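Local atomic coordinates of phosphoserine aminotransferase (Bacillus circulans, PDB entry 2C0R), a protein that interconverts 3-phosphohydroxypyruvate and phosphoserine, and the matching oxo acid and phosphohydroxythreonine, by pyridoxal-phosphate-dependent transamination with glutamate, for serine and pyridoxine biosynthesis. Residues K69-Q74 and V207-D212; G156-A161 and L179-D184; D212-S217 and L225-Y230; S273-A278 and A349-M354; G283-G288 and E355-S360. The protein carries 1 engineered substitution. All coordinates share one frame; numbering follows the deposited sequence.

Contact 1: K69-Q74 and V207-D212; sequences KVLFIQ and VIVRED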
# COMPACT_ATOMS: atom_id res chain seq x y z
N LYS A 69 12.09 16.00 -3.99
CA LYS A 69 11.02 15.70 -3.05
C LYS A 69 10.95 14.19 -2.82
O LYS A 69 11.02 13.43 -3.80
CB LYS A 69 9.69 16.20 -3.59
CG LYS A 69 8.53 16.05 -2.61
CD LYS A 69 8.59 17.00 -1.42
CE LYS A 69 7.35 16.68 -0.57
NZ LYS A 69 7.42 17.30 0.78
N VAL A 70 10.81 13.79 -1.58
CA VAL A 70 10.56 12.39 -1.26
C VAL A 70 9.05 12.16 -1.26
O VAL A 70 8.34 12.80 -0.49
CB VAL A 70 11.17 12.00 0.09
CG1 VAL A 70 10.85 10.57 0.46
CG2 VAL A 70 12.67 12.27 0.09
N LEU A 71 8.60 11.27 -2.14
CA LEU A 71 7.23 10.87 -2.21
C LEU A 71 7.05 9.46 -1.67
O LEU A 71 7.94 8.64 -1.84
CB LEU A 71 6.74 10.91 -3.68
CG LEU A 71 7.03 12.19 -4.42
CD1 LEU A 71 6.59 12.05 -5.88
CD2 LEU A 71 6.39 13.42 -3.77
N PHE A 72 5.89 9.20 -1.10
CA PHE A 72 5.51 7.86 -0.69
C PHE A 72 4.30 7.48 -1.53
O PHE A 72 3.23 8.13 -1.40
CB PHE A 72 5.18 7.81 0.78
CG PHE A 72 6.36 8.21 1.66
CD1 PHE A 72 6.24 9.28 2.54
CD2 PHE A 72 7.55 7.50 1.55
CE1 PHE A 72 7.28 9.69 3.36
CE2 PHE A 72 8.59 7.93 2.34
CZ PHE A 72 8.47 9.02 3.19
N ILE A 73 4.46 6.48 -2.36
CA ILE A 73 3.43 6.06 -3.31
C ILE A 73 3.10 4.61 -3.09
O ILE A 73 4.04 3.83 -2.83
CB ILE A 73 3.90 6.33 -4.75
CG1 ILE A 73 4.38 7.77 -4.88
CG2 ILE A 73 2.81 5.96 -5.72
CD1 ILE A 73 4.79 8.27 -6.26
N GLN A 74 1.84 4.23 -3.19
CA GLN A 74 1.49 2.82 -3.08
C GLN A 74 1.69 2.17 -4.44
O GLN A 74 1.85 2.84 -5.47
CB GLN A 74 0.05 2.65 -2.56
CG GLN A 74 -0.17 3.25 -1.18
CD GLN A 74 -1.59 3.05 -0.71
OE1 GLN A 74 -2.03 1.93 -0.69
NE2 GLN A 74 -2.28 4.15 -0.33
N VAL A 207 9.73 7.25 -3.71
CA VAL A 207 10.05 7.87 -4.99
C VAL A 207 10.69 9.22 -4.73
O VAL A 207 10.05 10.06 -4.07
CB VAL A 207 8.81 8.03 -5.88
CG1 VAL A 207 9.15 8.74 -7.19
CG2 VAL A 207 8.19 6.68 -6.14
N ILE A 208 11.93 9.40 -5.12
CA ILE A 208 12.62 10.66 -4.85
C ILE A 208 12.81 11.34 -6.20
O ILE A 208 13.46 10.74 -7.06
CB ILE A 208 13.98 10.42 -4.19
CG1 ILE A 208 13.88 9.46 -2.98
CG2 ILE A 208 14.62 11.73 -3.80
CD1 ILE A 208 15.21 9.23 -2.29
N VAL A 209 12.23 12.51 -6.37
CA VAL A 209 12.13 13.10 -7.68
C VAL A 209 12.60 14.54 -7.65
O VAL A 209 12.37 15.30 -6.72
CB VAL A 209 10.67 12.97 -8.18
CG1 VAL A 209 9.70 13.80 -7.32
CG2 VAL A 209 10.63 13.30 -9.65
N ARG A 210 13.31 14.88 -8.70
CA ARG A 210 13.76 16.26 -8.91
C ARG A 210 12.49 17.10 -9.16
O ARG A 210 11.72 16.79 -10.07
CB ARG A 210 14.75 16.31 -10.07
CG ARG A 210 15.72 17.47 -9.95
CD ARG A 210 16.86 17.45 -10.93
NE ARG A 210 16.33 17.37 -12.30
CZ ARG A 210 16.92 16.61 -13.22
NH1 ARG A 210 18.01 15.90 -12.90
NH2 ARG A 210 16.44 16.56 -14.44
N GLU A 211 12.30 18.11 -8.33
CA GLU A 211 11.02 18.81 -8.36
C GLU A 211 10.79 19.39 -9.75
O GLU A 211 9.66 19.40 -10.24
CB GLU A 211 11.00 19.90 -7.28
CG GLU A 211 10.87 19.30 -5.89
CD GLU A 211 11.24 20.26 -4.76
OE1 GLU A 211 12.01 21.24 -4.92
OE2 GLU A 211 10.75 20.05 -3.63
N ASP A 212 11.84 19.85 -10.41
CA ASP A 212 11.67 20.51 -11.71
C ASP A 212 11.17 19.59 -12.81
O ASP A 212 10.70 20.00 -13.87
CB ASP A 212 12.99 21.20 -12.10
CG ASP A 212 14.18 20.28 -12.11
OD1 ASP A 212 14.05 19.12 -12.50
OD2 ASP A 212 15.29 20.72 -11.74
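V207 packs against L71 and I73 on one face of the seven-stranded mixed sheet that forms the core of the large domain of this class-V aminotransferase. I73 reaches over V207 with CD1, which lies 3.8 Å from V207 CG2, while the CB atoms of L71 and V207 are 4.2 Å apart. Next along, L71 CD1 meets V209 CG1 at 3.8 Å; V209 CG1 gets there by standing between its own backbone N and carbonyl carbon (chi1 66°). Helix 227-232 covers this side of the sheet. The other face carries V70 and I208, a non-hydrogen-bonded pair in lighter touch (V70 CG2 to I208 CG1, 4.3 Å), with helix 45-61 lying over V70. Between the faces, strand 68-73, outermost within the chain, is joined antiparallel to strand 205-210 by two hydrogen-bonded pairs, K69 with V209 and L71 with V207. L71 N to V207 O is the shortest of the four bonds, at 2.7 Å. At the polar edge K69 bends at chi2 (71°), which turns CD aside; NZ is hydrogen-bonded to Q55 and N234 and stays 6.2 Å from E211 OE2. The carboxylate of E211 touches K69 lower down, OE2 lying 4.0 Å from K69 CB.

Contact 2: G156-A161 and L179-D184; sequences GAQFKA and LSRPFD
R181 reaches from the loop after strand 170-173 to F159, just beyond the small hairpin of strands 151-152 and 157-158, where G156 and A157 face a single residue of the partner strand in a G1 beta bulge. From CB, which points at the hairpin, the chain starts with CG between the backbone N and the carbonyl carbon (chi1 50°) and then runs extended through CD to NE. NE passes 4.1 Å from Q158 NE2. At CZ the guanidinium slides beneath the Q158 amide: NE2 stands 3.7 Å above the plane, over its centre, with the two planes 44° apart. The two tips meet by contact alone, and D177 OD2 serves both, in a salt bridge with R181 NH1 and a hydrogen bond from Q158 NE2. Both terminal nitrogens also turn to F159 O, NH2 by the main bond, whose very short modelled length is doubtful, and NH1 by a weak one. An alanine in place of R181 would probably leave F159 O without these two donors, D177 without its cationic mate and a gap below the Q158 amide. The Q158 side chain is about 10 Å from the bound pyridoxal phosphate. One water links Q158 NE2 to S180 OG; another accepts from R181 NH2 at 3.2 Å and donates to K160 O at 3.0 Å.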
# COMPACT_ATOMS: atom_id res chain seq x y z
N GLY A 156 21.42 -11.03 -9.63
CA GLY A 156 22.53 -10.84 -8.71
C GLY A 156 23.60 -9.90 -9.28
O GLY A 156 24.76 -10.00 -8.88
N ALA A 157 23.24 -8.96 -10.15
CA ALA A 157 24.17 -8.04 -10.75
C ALA A 157 23.86 -6.64 -10.21
O ALA A 157 22.71 -6.31 -9.87
CB ALA A 157 24.11 -8.01 -12.27
N GLN A 158 24.88 -5.79 -10.14
CA GLN A 158 24.70 -4.46 -9.58
C GLN A 158 25.67 -3.46 -10.22
O GLN A 158 26.88 -3.76 -10.34
CB GLN A 158 24.99 -4.54 -8.06
CG GLN A 158 24.74 -3.18 -7.38
CD GLN A 158 25.01 -3.36 -5.89
OE1 GLN A 158 25.87 -4.20 -5.48
NE2 GLN A 158 24.28 -2.62 -5.05
N PHE A 159 25.18 -2.31 -10.60
CA PHE A 159 26.06 -1.23 -11.03
C PHE A 159 26.80 -0.62 -9.86
O PHE A 159 26.22 -0.37 -8.81
CB PHE A 159 25.28 -0.08 -11.71
CG PHE A 159 24.77 -0.41 -13.09
CD1 PHE A 159 23.45 -0.67 -13.34
CD2 PHE A 159 25.67 -0.47 -14.17
CE1 PHE A 159 22.98 -0.96 -14.62
CE2 PHE A 159 25.20 -0.75 -15.46
CZ PHE A 159 23.85 -1.02 -15.69
N LYS A 160 28.09 -0.36 -10.12
CA LYS A 160 28.86 0.35 -9.10
C LYS A 160 28.83 1.86 -9.32
O LYS A 160 29.22 2.61 -8.45
CB LYS A 160 30.34 -0.04 -9.13
CG LYS A 160 30.52 -1.56 -8.96
CD LYS A 160 32.04 -1.79 -8.97
CE LYS A 160 32.35 -3.19 -9.49
NZ LYS A 160 31.82 -4.19 -8.55
N ALA A 161 28.43 2.29 -10.50
CA ALA A 161 28.44 3.70 -10.85
C ALA A 161 27.40 3.90 -11.95
O ALA A 161 27.03 2.95 -12.65
CB ALA A 161 29.80 4.15 -11.38
N LEU A 179 19.73 3.06 -0.35
CA LEU A 179 20.31 3.31 0.98
C LEU A 179 21.13 2.13 1.50
O LEU A 179 21.26 1.93 2.70
CB LEU A 179 19.24 3.72 2.01
CG LEU A 179 18.29 4.81 1.58
CD1 LEU A 179 17.41 5.21 2.79
CD2 LEU A 179 18.99 6.06 1.03
N SER A 180 21.77 1.43 0.55
CA SER A 180 22.81 0.46 0.90
C SER A 180 24.20 1.06 0.72
O SER A 180 25.19 0.46 1.17
CB SER A 180 22.73 -0.79 0.04
OG SER A 180 22.99 -0.52 -1.31
N ARG A 181 24.26 2.22 0.09
CA ARG A 181 25.54 2.76 -0.31
C ARG A 181 25.36 4.24 -0.63
O ARG A 181 24.28 4.61 -1.08
CB ARG A 181 26.13 2.03 -1.54
CG ARG A 181 25.19 1.87 -2.71
CD ARG A 181 25.83 1.81 -4.10
NE ARG A 181 24.76 1.47 -5.06
CZ ARG A 181 25.02 0.88 -6.23
NH1 ARG A 181 24.05 0.57 -7.09
NH2 ARG A 181 26.31 0.61 -6.52
N PRO A 182 26.37 5.05 -0.43
CA PRO A 182 26.28 6.44 -0.88
C PRO A 182 26.14 6.45 -2.40
O PRO A 182 26.66 5.64 -3.15
CB PRO A 182 27.62 7.05 -0.50
CG PRO A 182 28.18 6.13 0.54
CD PRO A 182 27.67 4.75 0.20
N PHE A 183 25.38 7.45 -2.85
CA PHE A 183 25.33 7.83 -4.23
C PHE A 183 24.94 9.31 -4.27
O PHE A 183 24.37 9.84 -3.31
CB PHE A 183 24.40 6.96 -5.06
CG PHE A 183 22.92 7.12 -4.81
CD1 PHE A 183 22.10 7.93 -5.58
CD2 PHE A 183 22.35 6.42 -3.77
CE1 PHE A 183 20.74 8.08 -5.32
CE2 PHE A 183 20.99 6.51 -3.50
CZ PHE A 183 20.20 7.31 -4.30
N ASP A 184 25.29 9.88 -5.42
CA ASP A 184 24.96 11.30 -5.64
C ASP A 184 23.57 11.38 -6.27
O ASP A 184 23.43 11.10 -7.47
CB ASP A 184 26.00 11.95 -6.54
CG ASP A 184 25.76 13.40 -6.90
OD1 ASP A 184 24.88 14.02 -6.24
OD2 ASP A 184 26.47 13.89 -7.82
O HOH W 1 24.92 -2.19 -2.28
O HOH W 2 28.76 2.44 -5.52

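Contact 3: D212-S217 and L225-Y230; sequences DLVAES and LRYDTY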
# COMPACT_ATOMS: atom_id res chain seq x y z
N ASP A 212 11.84 19.85 -10.41
CA ASP A 212 11.67 20.51 -11.71
C ASP A 212 11.17 19.59 -12.81
O ASP A 212 10.70 20.00 -13.87
CB ASP A 212 12.99 21.20 -12.10
CG ASP A 212 14.18 20.28 -12.11
OD1 ASP A 212 14.05 19.12 -12.50
OD2 ASP A 212 15.29 20.72 -11.74
N LEU A 213 11.23 18.28 -12.56
CA LEU A 213 10.75 17.34 -13.55
C LEU A 213 9.25 17.05 -13.49
O LEU A 213 8.69 16.52 -14.46
CB LEU A 213 11.50 16.00 -13.41
CG LEU A 213 12.98 16.13 -13.78
CD1 LEU A 213 13.57 14.72 -13.88
CD2 LEU A 213 13.28 16.85 -15.07
N VAL A 214 8.64 17.39 -12.38
CA VAL A 214 7.25 16.99 -12.14
C VAL A 214 6.33 18.13 -11.75
O VAL A 214 5.29 17.97 -11.12
CB VAL A 214 7.20 15.91 -11.04
CG1 VAL A 214 7.78 14.61 -11.57
CG2 VAL A 214 7.96 16.31 -9.79
N ALA A 215 6.71 19.34 -12.14
CA ALA A 215 5.95 20.52 -11.76
C ALA A 215 4.54 20.50 -12.34
O ALA A 215 3.56 20.96 -11.75
CB ALA A 215 6.72 21.76 -12.18
N GLU A 216 4.42 19.96 -13.56
CA GLU A 216 3.10 19.86 -14.18
C GLU A 216 3.00 18.47 -14.80
O GLU A 216 3.70 18.21 -15.80
CB GLU A 216 2.92 20.92 -15.25
CG GLU A 216 3.32 22.36 -14.97
CD GLU A 216 2.94 23.29 -16.12
OE1 GLU A 216 3.72 24.21 -16.46
OE2 GLU A 216 1.84 23.09 -16.68
N SER A 217 2.21 17.59 -14.26
CA SER A 217 2.06 16.24 -14.80
C SER A 217 1.01 16.20 -15.92
O SER A 217 0.12 17.05 -15.97
CB SER A 217 1.67 15.26 -13.72
OG SER A 217 2.59 15.35 -12.60
N LEU A 225 -2.08 8.68 -10.64
CA LEU A 225 -0.90 8.30 -11.41
C LEU A 225 -0.15 9.51 -11.93
O LEU A 225 0.72 9.37 -12.79
CB LEU A 225 -1.28 7.36 -12.56
CG LEU A 225 -1.41 5.92 -12.02
CD1 LEU A 225 -2.09 5.13 -13.13
CD2 LEU A 225 -0.06 5.34 -11.62
N ARG A 226 -0.43 10.67 -11.37
CA ARG A 226 0.32 11.88 -11.68
C ARG A 226 1.32 12.14 -10.58
O ARG A 226 0.92 12.12 -9.39
CB ARG A 226 -0.61 13.10 -11.77
CG ARG A 226 -1.43 13.09 -13.06
CD ARG A 226 -2.55 14.13 -12.99
NE ARG A 226 -2.01 15.49 -12.87
CZ ARG A 226 -2.65 16.59 -13.25
NH1 ARG A 226 -3.86 16.59 -13.80
NH2 ARG A 226 -2.00 17.74 -13.06
N TYR A 227 2.59 12.40 -10.88
CA TYR A 227 3.48 12.76 -9.78
C TYR A 227 3.09 14.06 -9.08
O TYR A 227 3.30 14.11 -7.87
CB TYR A 227 4.96 12.88 -10.26
CG TYR A 227 5.50 11.49 -10.55
CD1 TYR A 227 5.84 11.13 -11.84
CD2 TYR A 227 5.66 10.55 -9.53
CE1 TYR A 227 6.35 9.89 -12.14
CE2 TYR A 227 6.16 9.26 -9.82
CZ TYR A 227 6.49 8.96 -11.13
OH TYR A 227 6.95 7.73 -11.42
N ASP A 228 2.56 15.05 -9.80
CA ASP A 228 2.25 16.32 -9.08
C ASP A 228 1.16 16.12 -8.05
O ASP A 228 1.08 16.88 -7.05
CB ASP A 228 1.94 17.40 -10.12
CG ASP A 228 0.73 17.17 -11.01
OD1 ASP A 228 -0.03 16.20 -10.87
OD2 ASP A 228 0.55 18.02 -11.92
N THR A 229 0.32 15.10 -8.21
CA THR A 229 -0.64 14.80 -7.10
C THR A 229 0.10 14.56 -5.80
O THR A 229 -0.36 14.94 -4.72
CB THR A 229 -1.46 13.54 -7.44
OG1 THR A 229 -2.19 13.88 -8.62
CG2 THR A 229 -2.38 13.13 -6.28
N TYR A 230 1.21 13.82 -5.86
CA TYR A 230 2.00 13.51 -4.65
C TYR A 230 2.81 14.72 -4.25
O TYR A 230 2.88 15.00 -3.05
CB TYR A 230 2.87 12.26 -4.87
CG TYR A 230 1.98 11.06 -5.18
CD1 TYR A 230 1.55 10.75 -6.44
CD2 TYR A 230 1.58 10.24 -4.13
CE1 TYR A 230 0.75 9.67 -6.70
CE2 TYR A 230 0.75 9.14 -4.36
CZ TYR A 230 0.35 8.87 -5.65
OH TYR A 230 -0.47 7.78 -5.90
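S217 and D228 hold each other by two reciprocal bonds, and the tight part of the contact is built round them. S217 N donates to D228 OD2 (2.9 Å, 170° at the hydrogen), coming from well above the carboxylate plane, while D228 N donates to S217 OG at 2.8 Å. A chi1 of 63° puts D228 CG between its backbone N and carbonyl carbon; R226 grips the carboxylate side-on, NE to OD1 and NH2 to OD2, each on a syn lone pair. OD2 therefore accepts from two donors, which probably favours the ionised acid. S217 also packs on R226: its CB is 3.7 Å from R226 CB, and its O lies above one face of the guanidinium, offset toward the rim. Beside these bonds V214 CG1 presses on Y227 CB at 3.6 Å. The solvent side is loose by contrast, for A215 and E216 are exposed, point away from 225-230 and barely touch it. The loop 212-217 follows strand 205-210 and packs against the first turn of helix 227-232; V214 also rests on F88 of helix 76-88, while Y227 runs between that helix and strands 68-73 and 205-210.

Contact 4: S273-A278 and A349-M354; sequences SLIYDA and ALVQFM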
# COMPACT_ATOMS: atom_id res chain seq x y z
N SER A 273 31.57 -10.08 1.06
CA SER A 273 32.92 -10.59 0.81
C SER A 273 33.00 -11.98 1.40
O SER A 273 33.61 -12.87 0.79
CB SER A 273 33.92 -9.65 1.48
OG SER A 273 35.25 -10.18 1.43
N LEU A 274 32.39 -12.20 2.57
CA LEU A 274 32.50 -13.55 3.17
C LEU A 274 31.85 -14.61 2.31
O LEU A 274 32.35 -15.72 2.10
CB LEU A 274 31.82 -13.45 4.54
CG LEU A 274 32.06 -14.70 5.40
CD1 LEU A 274 33.46 -14.64 6.01
CD2 LEU A 274 30.99 -14.78 6.46
N ILE A 275 30.70 -14.26 1.73
CA ILE A 275 29.96 -15.25 0.97
C ILE A 275 30.59 -15.44 -0.39
O ILE A 275 30.72 -16.57 -0.88
CB ILE A 275 28.50 -14.82 0.87
CG1 ILE A 275 27.83 -14.82 2.25
CG2 ILE A 275 27.80 -15.73 -0.10
CD1 ILE A 275 26.54 -13.98 2.28
N TYR A 276 31.04 -14.36 -1.08
CA TYR A 276 31.71 -14.55 -2.36
C TYR A 276 32.99 -15.34 -2.14
O TYR A 276 33.31 -16.13 -3.03
CB TYR A 276 32.03 -13.21 -3.02
CG TYR A 276 30.80 -12.61 -3.72
CD1 TYR A 276 30.35 -11.34 -3.33
CD2 TYR A 276 30.17 -13.30 -4.75
CE1 TYR A 276 29.23 -10.82 -3.99
CE2 TYR A 276 29.07 -12.78 -5.40
CZ TYR A 276 28.62 -11.51 -5.00
OH TYR A 276 27.52 -11.00 -5.64
N ASP A 277 33.68 -15.13 -1.03
CA ASP A 277 34.89 -15.93 -0.79
C ASP A 277 34.54 -17.40 -0.65
O ASP A 277 35.30 -18.25 -1.08
CB ASP A 277 35.60 -15.48 0.49
CG ASP A 277 36.67 -16.49 0.89
OD1 ASP A 277 36.63 -17.22 1.92
OD2 ASP A 277 37.63 -16.54 0.09
N ALA A 278 33.41 -17.72 -0.01
CA ALA A 278 32.95 -19.11 0.09
C ALA A 278 32.68 -19.74 -1.26
O ALA A 278 32.94 -20.90 -1.50
CB ALA A 278 31.64 -19.15 0.90
N ALA A 349 26.83 -17.91 9.45
CA ALA A 349 26.16 -19.21 9.51
C ALA A 349 25.99 -19.81 8.13
O ALA A 349 26.22 -21.01 7.93
CB ALA A 349 24.81 -19.05 10.22
N LEU A 350 25.65 -18.99 7.14
CA LEU A 350 25.48 -19.50 5.79
C LEU A 350 26.77 -20.09 5.25
O LEU A 350 26.81 -21.19 4.65
CB LEU A 350 25.00 -18.34 4.87
CG LEU A 350 24.96 -18.74 3.38
CD1 LEU A 350 24.03 -19.90 3.14
CD2 LEU A 350 24.60 -17.50 2.53
N VAL A 351 27.89 -19.39 5.47
CA VAL A 351 29.17 -19.88 4.94
C VAL A 351 29.53 -21.18 5.60
O VAL A 351 30.10 -22.07 4.96
CB VAL A 351 30.24 -18.78 5.16
CG1 VAL A 351 31.65 -19.35 5.06
CG2 VAL A 351 29.97 -17.65 4.15
N GLN A 352 29.24 -21.31 6.90
CA GLN A 352 29.50 -22.56 7.62
C GLN A 352 28.67 -23.67 7.02
O GLN A 352 29.20 -24.76 6.73
CB GLN A 352 29.20 -22.39 9.10
CG GLN A 352 30.06 -21.41 9.88
CD GLN A 352 29.67 -21.19 11.32
OE1 GLN A 352 30.10 -20.18 11.92
NE2 GLN A 352 28.89 -22.08 11.93
N PHE A 353 27.38 -23.39 6.80
CA PHE A 353 26.52 -24.37 6.16
C PHE A 353 27.03 -24.75 4.78
O PHE A 353 27.05 -25.92 4.41
CB PHE A 353 25.09 -23.83 6.09
CG PHE A 353 24.21 -24.79 5.28
CD1 PHE A 353 23.73 -25.94 5.90
CD2 PHE A 353 23.87 -24.54 3.95
CE1 PHE A 353 22.96 -26.84 5.20
CE2 PHE A 353 23.09 -25.45 3.24
CZ PHE A 353 22.63 -26.59 3.87
N MET A 354 27.45 -23.74 4.02
CA MET A 354 27.97 -24.02 2.69
C MET A 354 29.22 -24.87 2.74
O MET A 354 29.42 -25.72 1.87
CB MET A 354 28.29 -22.68 1.97
CG MET A 354 27.02 -22.01 1.48
SD MET A 354 27.38 -20.33 0.90
CE MET A 354 28.28 -20.68 -0.62
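M354, which touches A278 of the facing helix, also makes the shortest hydrogen bond within the two segments: its N donates to L350 O of its own helix at 2.7 Å. Side chain to side chain, the contact is apolar, and V351 is at the middle of it. With CG2 anti to its carbonyl carbon, V351 pushes that methyl among three residues of 273-278: it is 3.8 Å from L274 CD2, 4.0 Å from I275 CG1 and 3.9 Å from A278 CB. The same methyl rests 3.7 Å from L274 O, a carbonyl already taken up by the amide of A278 in the helix. These helices, 260-280 and 344-361, belong to the small C-terminal alpha/beta part of the aminotransferase fold, where they run side by side over the antiparallel sheet of strands 287-288, 299-303 and 334-337. The two short segments are nearly parallel, 9° apart, with their axes 9.6 Å from each other. On the inner side I275 meets strand 299-303 at I300, and its CD1 touches L350 CD2 at 4.0 Å, the two side chains crossing at about a right angle. M354 likewise touches that strand, at F302. Its chain is bent at chi3 (72°), which sets CE 4.0 Å from A278 CB.

Contact 5: G283-G288 and E355-S360; sequences GGFYRG and EHFKRS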
# COMPACT_ATOMS: atom_id res chain seq x y z
N GLY A 283 36.30 -25.00 -4.69
CA GLY A 283 36.71 -26.15 -5.49
C GLY A 283 35.79 -26.35 -6.67
O GLY A 283 35.67 -27.48 -7.17
N GLY A 284 35.10 -25.31 -7.13
CA GLY A 284 34.17 -25.41 -8.25
C GLY A 284 32.83 -25.94 -7.80
O GLY A 284 31.91 -26.11 -8.62
N PHE A 285 32.67 -26.21 -6.50
CA PHE A 285 31.39 -26.78 -6.05
C PHE A 285 30.25 -25.77 -6.08
O PHE A 285 29.10 -26.13 -6.34
CB PHE A 285 31.54 -27.31 -4.63
CG PHE A 285 30.33 -28.05 -4.10
CD1 PHE A 285 30.11 -29.40 -4.36
CD2 PHE A 285 29.37 -27.38 -3.35
CE1 PHE A 285 28.99 -30.07 -3.89
CE2 PHE A 285 28.27 -28.06 -2.87
CZ PHE A 285 28.05 -29.40 -3.10
N TYR A 286 30.57 -24.52 -5.79
CA TYR A 286 29.69 -23.38 -5.91
C TYR A 286 30.20 -22.49 -7.05
O TYR A 286 31.41 -22.27 -7.11
CB TYR A 286 29.60 -22.52 -4.64
CG TYR A 286 29.06 -23.32 -3.45
CD1 TYR A 286 29.90 -23.54 -2.37
CD2 TYR A 286 27.77 -23.84 -3.44
CE1 TYR A 286 29.45 -24.26 -1.28
CE2 TYR A 286 27.33 -24.58 -2.36
CZ TYR A 286 28.20 -24.78 -1.28
OH TYR A 286 27.81 -25.51 -0.18
N ARG A 287 29.36 -21.98 -7.91
CA ARG A 287 29.78 -21.08 -8.96
C ARG A 287 28.87 -19.84 -8.95
O ARG A 287 27.64 -19.99 -8.80
CB ARG A 287 29.62 -21.66 -10.35
CG ARG A 287 30.42 -22.86 -10.75
CD ARG A 287 29.97 -23.62 -11.97
NE ARG A 287 28.70 -23.32 -12.63
CZ ARG A 287 27.63 -24.10 -12.65
NH1 ARG A 287 27.59 -25.27 -12.03
NH2 ARG A 287 26.55 -23.68 -13.30
N GLY A 288 29.45 -18.68 -9.15
CA GLY A 288 28.58 -17.49 -9.21
C GLY A 288 27.77 -17.42 -10.50
O GLY A 288 28.06 -18.15 -11.45
N GLU A 355 30.07 -24.67 3.75
CA GLU A 355 31.28 -25.49 3.87
C GLU A 355 30.91 -26.93 4.19
O GLU A 355 31.44 -27.86 3.59
CB GLU A 355 32.16 -24.90 4.98
CG GLU A 355 33.39 -25.76 5.19
CD GLU A 355 34.46 -25.69 4.12
OE1 GLU A 355 35.33 -26.56 4.13
OE2 GLU A 355 34.44 -24.77 3.25
N HIS A 356 30.00 -27.16 5.13
CA HIS A 356 29.50 -28.49 5.44
C HIS A 356 28.88 -29.18 4.23
O HIS A 356 29.14 -30.38 3.97
CB HIS A 356 28.44 -28.49 6.56
CG HIS A 356 27.73 -29.81 6.71
ND1 HIS A 356 28.34 -30.95 7.20
CD2 HIS A 356 26.45 -30.19 6.46
CE1 HIS A 356 27.51 -31.97 7.23
NE2 HIS A 356 26.34 -31.53 6.78
N PHE A 357 28.03 -28.47 3.51
CA PHE A 357 27.35 -29.14 2.39
C PHE A 357 28.34 -29.51 1.30
O PHE A 357 28.26 -30.58 0.72
CB PHE A 357 26.23 -28.20 1.89
CG PHE A 357 25.27 -28.90 0.96
CD1 PHE A 357 24.14 -29.51 1.46
CD2 PHE A 357 25.54 -28.93 -0.40
CE1 PHE A 357 23.27 -30.12 0.58
CE2 PHE A 357 24.66 -29.54 -1.28
CZ PHE A 357 23.54 -30.18 -0.77
N LYS A 358 29.30 -28.63 1.06
CA LYS A 358 30.36 -28.96 0.09
C LYS A 358 31.18 -30.17 0.43
O LYS A 358 31.48 -31.03 -0.39
CB LYS A 358 31.25 -27.70 0.04
CG LYS A 358 32.52 -27.88 -0.81
CD LYS A 358 33.28 -26.55 -0.76
CE LYS A 358 33.99 -26.32 0.57
NZ LYS A 358 34.69 -25.00 0.54
N ARG A 359 31.58 -30.20 1.72
CA ARG A 359 32.36 -31.33 2.19
C ARG A 359 31.60 -32.65 2.12
O ARG A 359 32.27 -33.68 1.90
CB ARG A 359 32.82 -31.09 3.65
CG ARG A 359 33.87 -30.01 3.83
CD ARG A 359 34.45 -29.98 5.22
NE ARG A 359 33.61 -29.36 6.24
CZ ARG A 359 34.03 -28.43 7.09
NH1 ARG A 359 35.29 -28.02 7.04
NH2 ARG A 359 33.18 -27.94 7.98
N SER A 360 30.30 -32.67 2.39
CA SER A 360 29.52 -33.91 2.42
C SER A 360 28.95 -34.27 1.05
O SER A 360 28.68 -35.44 0.74
CB SER A 360 28.43 -33.77 3.50
OG SER A 360 27.61 -32.64 3.25
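F285 lays the face of its ring on the backbone of a helix: K358 CA sits 3.9 Å from the ring centroid and 17° off the normal, a CH-pi contact. CG anti to the backbone N (chi1 -174°) stands on the side of that helix. The far rim of the ring meets F357, F285 CZ to F357 CD2 at 3.7 Å, the two side chains crossing at about a right angle, and F285 CD2 stands over the centre of the Y286 ring. The loop 283-286 leads from helix 260-280 into strand 287-288, and here it is packed against the last turns of the C-terminal helix 344-361. An alanine in place of F285 would probably open a gap beside K358 and F357 and take F285 CD2 away from the face of the Y286 ring. Y286 OH, 3.7 Å from F357 CB, is bonded to M354 O. Beyond the rings K358 turns at chi3 (75°), and NZ forms a salt bridge with E355 OE2 at 2.7 Å, meeting it from above the carboxylate plane.

Contacts 1 and 3 form one continuous region of the large domain, their centres 9 Å apart: they share D212, and V214 CG1 of contact 3 lies 3.7 Å from V209 CG2 of contact 1. Contacts 4 and 5, with centres about 10 Å apart, use successive parts of helix 344-361 and are tied directly, M354 O lying 2.6 Å from Y286 OH. The two pairs lie on opposite sides of the chain's centre, contacts 3 and 5 being about 51 Å apart between centres. Contact 2 has its centre about 19 Å from that of contact 1 and 22 Å from that of contact 4. Side chains of contacts 1 and 2 come within about 10 Å of a bound pyridoxal phosphate, whereas contacts 4 and 5 are remote from the annotated sites.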